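Local coordinates for aromatic-ring-hydroxylating dioxygenase beta subunit (Catenulispora acidiphila, PDB 6VW4) that is of uncertain function but adopts an NTF2-like, SnoaL-type fold, binds the polyketide-like ligand S-DNPA and may act in polyketide biosynthesis, at the interface of chains A and B. Numbering follows the deposited sequence. Chains: chain A/B, Aromatic-ring-hydroxylating dioxygenase beta subunit.

The interface of chains A and B. Residues chain A 82, 84, 99-101; chain B 22-23, 26, 77-78.
A:Tyr101 reaches from the sheet of one subunit and packs against residues of helix 8-26 and strand 75-86 of the other, making a sheet-against-helix-and-strand interface between two copies of the protein. The patch joins two of the three subunits in the deposited assembly; the whole interface between them is not an exact two-fold, and the pairing may or may not form in solution. The phenol oxygen OH of A:Tyr101 donates to the carboxylate oxygen OD2 of B:Asp26 at 2.7 Å, meeting its anti lone pair, with ring and carboxylate planes 27° apart. OD2 also accepts from the backbone N of B:His78, while OD1 offers its syn lone pair to the imidazole ND1 of B:His78 at 2.6 Å, close to the ring plane. Gripped on both oxygens, the carboxylate is held against rotation and presented to the tyrosine. The B:Arg77 side chain runs roughly perpendicular to that of A:Tyr101, with CD over one face of the ring, 3.7 Å from its centroid, and its NH1 makes a weak hydrogen bond to OH. A phenylalanine at A:Tyr101 would probably leave OD2 of B:Asp26 without its donor across the interface and NH1 of B:Arg77 without the phenol oxygen it weakly contacts. The side chains of B:His23 and A:Tyr101 run antiparallel past each other, CD2 of the imidazole 3.6 Å from CE1 of A:Tyr101. With CG anti to the carbonyl carbon (chi1 -68°), the imidazole points toward strands 75-86 and 96-108 of chain A, where NE2 makes a weak hydrogen bond to the carbonyl O of A:Met82. The bent side chain of A:Met82 brings its methyl CE against B:Met22, 3.4 Å from CB.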
ATOM      1  N   MET A  82      -4.342   3.980  -0.823  1.00 22.66           N
ATOM      2  CA  MET A  82      -5.417   4.913  -0.495  1.00 26.11           C
ATOM      3  C   MET A  82      -6.267   5.242  -1.702  1.00 29.73           C
ATOM      4  O   MET A  82      -6.535   6.390  -1.994  1.00 23.60           O
ATOM      5  CB  MET A  82      -4.870   6.175   0.182  1.00 26.04           C
ATOM      6  CG  MET A  82      -3.964   5.769   1.454  1.00 28.09           C
ATOM      7  SD  MET A  82      -4.615   4.713   2.819  1.00 32.78           S
ATOM      8  CE  MET A  82      -5.977   5.634   3.507  1.00 42.23           C
ATOM      9  N   ALA A  84      -9.521   5.820  -3.769  1.00 27.05           N
ATOM     10  CA  ALA A  84     -10.968   6.056  -3.720  1.00 33.50           C
ATOM     11  C   ALA A  84     -11.481   6.312  -5.137  1.00 37.62           C
ATOM     12  O   ALA A  84     -10.860   7.060  -5.894  1.00 33.05           O
ATOM     13  CB  ALA A  84     -11.313   7.232  -2.793  1.00 32.03           C
ATOM     14  N   ASP A  99      -8.747   8.678  -7.171  1.00 27.66           N
ATOM     15  CA  ASP A  99      -7.839   9.458  -6.325  1.00 38.65           C
ATOM     16  C   ASP A  99      -7.034   8.528  -5.429  1.00 36.11           C
ATOM     17  O   ASP A  99      -7.598   7.640  -4.778  1.00 27.87           O
ATOM     18  CB  ASP A  99      -8.597  10.452  -5.440  1.00 36.26           C
ATOM     19  CG  ASP A  99      -9.314  11.529  -6.250  1.00 46.43           C
ATOM     20  OD1 ASP A  99      -8.651  12.117  -7.117  1.00 48.33           O
ATOM     21  OD2 ASP A  99     -10.517  11.787  -6.027  1.00 61.62           O
ATOM     22  N   PHE A 100      -5.731   8.759  -5.360  1.00 25.77           N
ATOM     23  CA  PHE A 100      -4.891   7.879  -4.584  1.00 28.27           C
ATOM     24  C   PHE A 100      -3.565   8.562  -4.266  1.00 30.39           C
ATOM     25  O   PHE A 100      -3.280   9.665  -4.719  1.00 28.02           O
ATOM     26  CB  PHE A 100      -4.691   6.545  -5.343  1.00 25.02           C
ATOM     27  CG  PHE A 100      -4.036   6.696  -6.681  1.00 26.30           C
ATOM     28  CD1 PHE A 100      -4.792   7.013  -7.825  1.00 29.22           C
ATOM     29  CD2 PHE A 100      -2.675   6.527  -6.813  1.00 28.03           C
ATOM     30  CE1 PHE A 100      -4.192   7.143  -9.074  1.00 25.07           C
ATOM     31  CE2 PHE A 100      -2.041   6.667  -8.087  1.00 32.79           C
ATOM     32  CZ  PHE A 100      -2.801   6.976  -9.207  1.00 29.10           C
ATOM     33  N   TYR A 101      -2.769   7.870  -3.449  1.00 25.40           N
ATOM     34  CA  TYR A 101      -1.455   8.304  -3.010  1.00 33.07           C
ATOM     35  C   TYR A 101      -0.411   7.480  -3.737  1.00 30.48           C
ATOM     36  O   TYR A 101      -0.587   6.269  -3.960  1.00 32.96           O
ATOM     37  CB  TYR A 101      -1.274   8.140  -1.484  1.00 26.45           C
ATOM     38  CG  TYR A 101      -2.117   9.060  -0.606  1.00 29.82           C
ATOM     39  CD1 TYR A 101      -2.826  10.142  -1.151  1.00 33.63           C
ATOM     40  CD2 TYR A 101      -2.208   8.838   0.767  1.00 29.41           C
ATOM     41  CE1 TYR A 101      -3.562  10.981  -0.338  1.00 33.08           C
ATOM     42  CE2 TYR A 101      -2.927   9.643   1.571  1.00 32.34           C
ATOM     43  CZ  TYR A 101      -3.581  10.735   1.022  1.00 32.60           C
ATOM     44  OH  TYR A 101      -4.313  11.532   1.859  1.00 34.17           O
TER
ATOM     45  N   MET B  22      -8.989   9.126   5.127  1.00 33.00           N
ATOM     46  CA  MET B  22      -7.646   9.684   5.241  1.00 35.46           C
ATOM     47  C   MET B  22      -7.409  10.821   4.261  1.00 34.01           C
ATOM     48  O   MET B  22      -6.581  11.693   4.532  1.00 40.31           O
ATOM     49  CB  MET B  22      -6.569   8.618   5.050  1.00 30.41           C
ATOM     50  CG  MET B  22      -6.493   7.568   6.106  1.00 39.34           C
ATOM     51  SD  MET B  22      -7.042   8.144   7.761  1.00 49.94           S
ATOM     52  CE  MET B  22      -5.326   8.750   8.161  1.00 41.17           C
ATOM     53  N   HIS B  23      -8.098  10.833   3.118  1.00 33.63           N
ATOM     54  CA  HIS B  23      -7.979  11.996   2.234  1.00 41.74           C
ATOM     55  C   HIS B  23      -8.446  13.256   2.957  1.00 37.86           C
ATOM     56  O   HIS B  23      -7.807  14.314   2.877  1.00 40.28           O
ATOM     57  CB  HIS B  23      -8.765  11.809   0.927  1.00 32.31           C
ATOM     58  CG  HIS B  23      -8.205  10.743   0.014  1.00 52.94           C
ATOM     59  ND1 HIS B  23      -8.917  10.215  -1.047  1.00 46.98           N
ATOM     60  CD2 HIS B  23      -7.006  10.097   0.016  1.00 45.70           C
ATOM     61  CE1 HIS B  23      -8.185   9.293  -1.654  1.00 41.54           C
ATOM     62  NE2 HIS B  23      -7.020   9.208  -1.034  1.00 45.71           N
ATOM     63  N   ASP B  26      -5.816  14.123   5.926  1.00 39.95           N
ATOM     64  CA  ASP B  26      -4.525  14.638   5.481  1.00 34.22           C
ATOM     65  C   ASP B  26      -4.651  16.006   4.824  1.00 42.72           C
ATOM     66  O   ASP B  26      -3.653  16.721   4.735  1.00 42.85           O
ATOM     67  CB  ASP B  26      -3.845  13.681   4.491  1.00 35.29           C
ATOM     68  CG  ASP B  26      -3.445  12.329   5.125  1.00 34.02           C
ATOM     69  OD1 ASP B  26      -3.267  12.261   6.352  1.00 36.96           O
ATOM     70  OD2 ASP B  26      -3.320  11.321   4.383  1.00 32.55           O
ATOM     71  N   ARG B  77       0.746  12.394   5.115  1.00 33.69           N
ATOM     72  CA  ARG B  77       0.093  11.355   4.332  1.00 35.62           C
ATOM     73  C   ARG B  77       0.083  10.090   5.168  1.00 34.87           C
ATOM     74  O   ARG B  77       1.086   9.770   5.803  1.00 34.75           O
ATOM     75  CB  ARG B  77       0.812  11.041   3.023  1.00 32.12           C
ATOM     76  CG  ARG B  77       0.808  12.135   1.987  1.00 35.22           C
ATOM     77  CD  ARG B  77      -0.584  12.533   1.576  1.00 42.46           C
ATOM     78  NE  ARG B  77      -0.513  13.738   0.778  1.00 40.62           N
ATOM     79  CZ  ARG B  77      -1.551  14.500   0.489  1.00 38.29           C
ATOM     80  NH1 ARG B  77      -2.738  14.167   0.930  1.00 39.02           N
ATOM     81  NH2 ARG B  77      -1.389  15.593  -0.236  1.00 41.96           N
ATOM     82  N   HIS B  78      -1.038   9.382   5.180  1.00 29.39           N
ATOM     83  CA  HIS B  78      -1.162   8.103   5.859  1.00 29.55           C
ATOM     84  C   HIS B  78      -1.385   7.041   4.807  1.00 32.36           C
ATOM     85  O   HIS B  78      -2.417   7.062   4.123  1.00 34.17           O
ATOM     86  CB  HIS B  78      -2.342   8.080   6.825  1.00 27.10           C
ATOM     87  CG  HIS B  78      -2.162   8.980   7.986  1.00 35.26           C
ATOM     88  ND1 HIS B  78      -2.329  10.339   7.895  1.00 38.45           N
ATOM     89  CD2 HIS B  78      -1.806   8.721   9.265  1.00 40.96           C
ATOM     90  CE1 HIS B  78      -2.067  10.885   9.070  1.00 39.41           C
ATOM     91  NE2 HIS B  78      -1.768   9.922   9.922  1.00 42.37           N
TER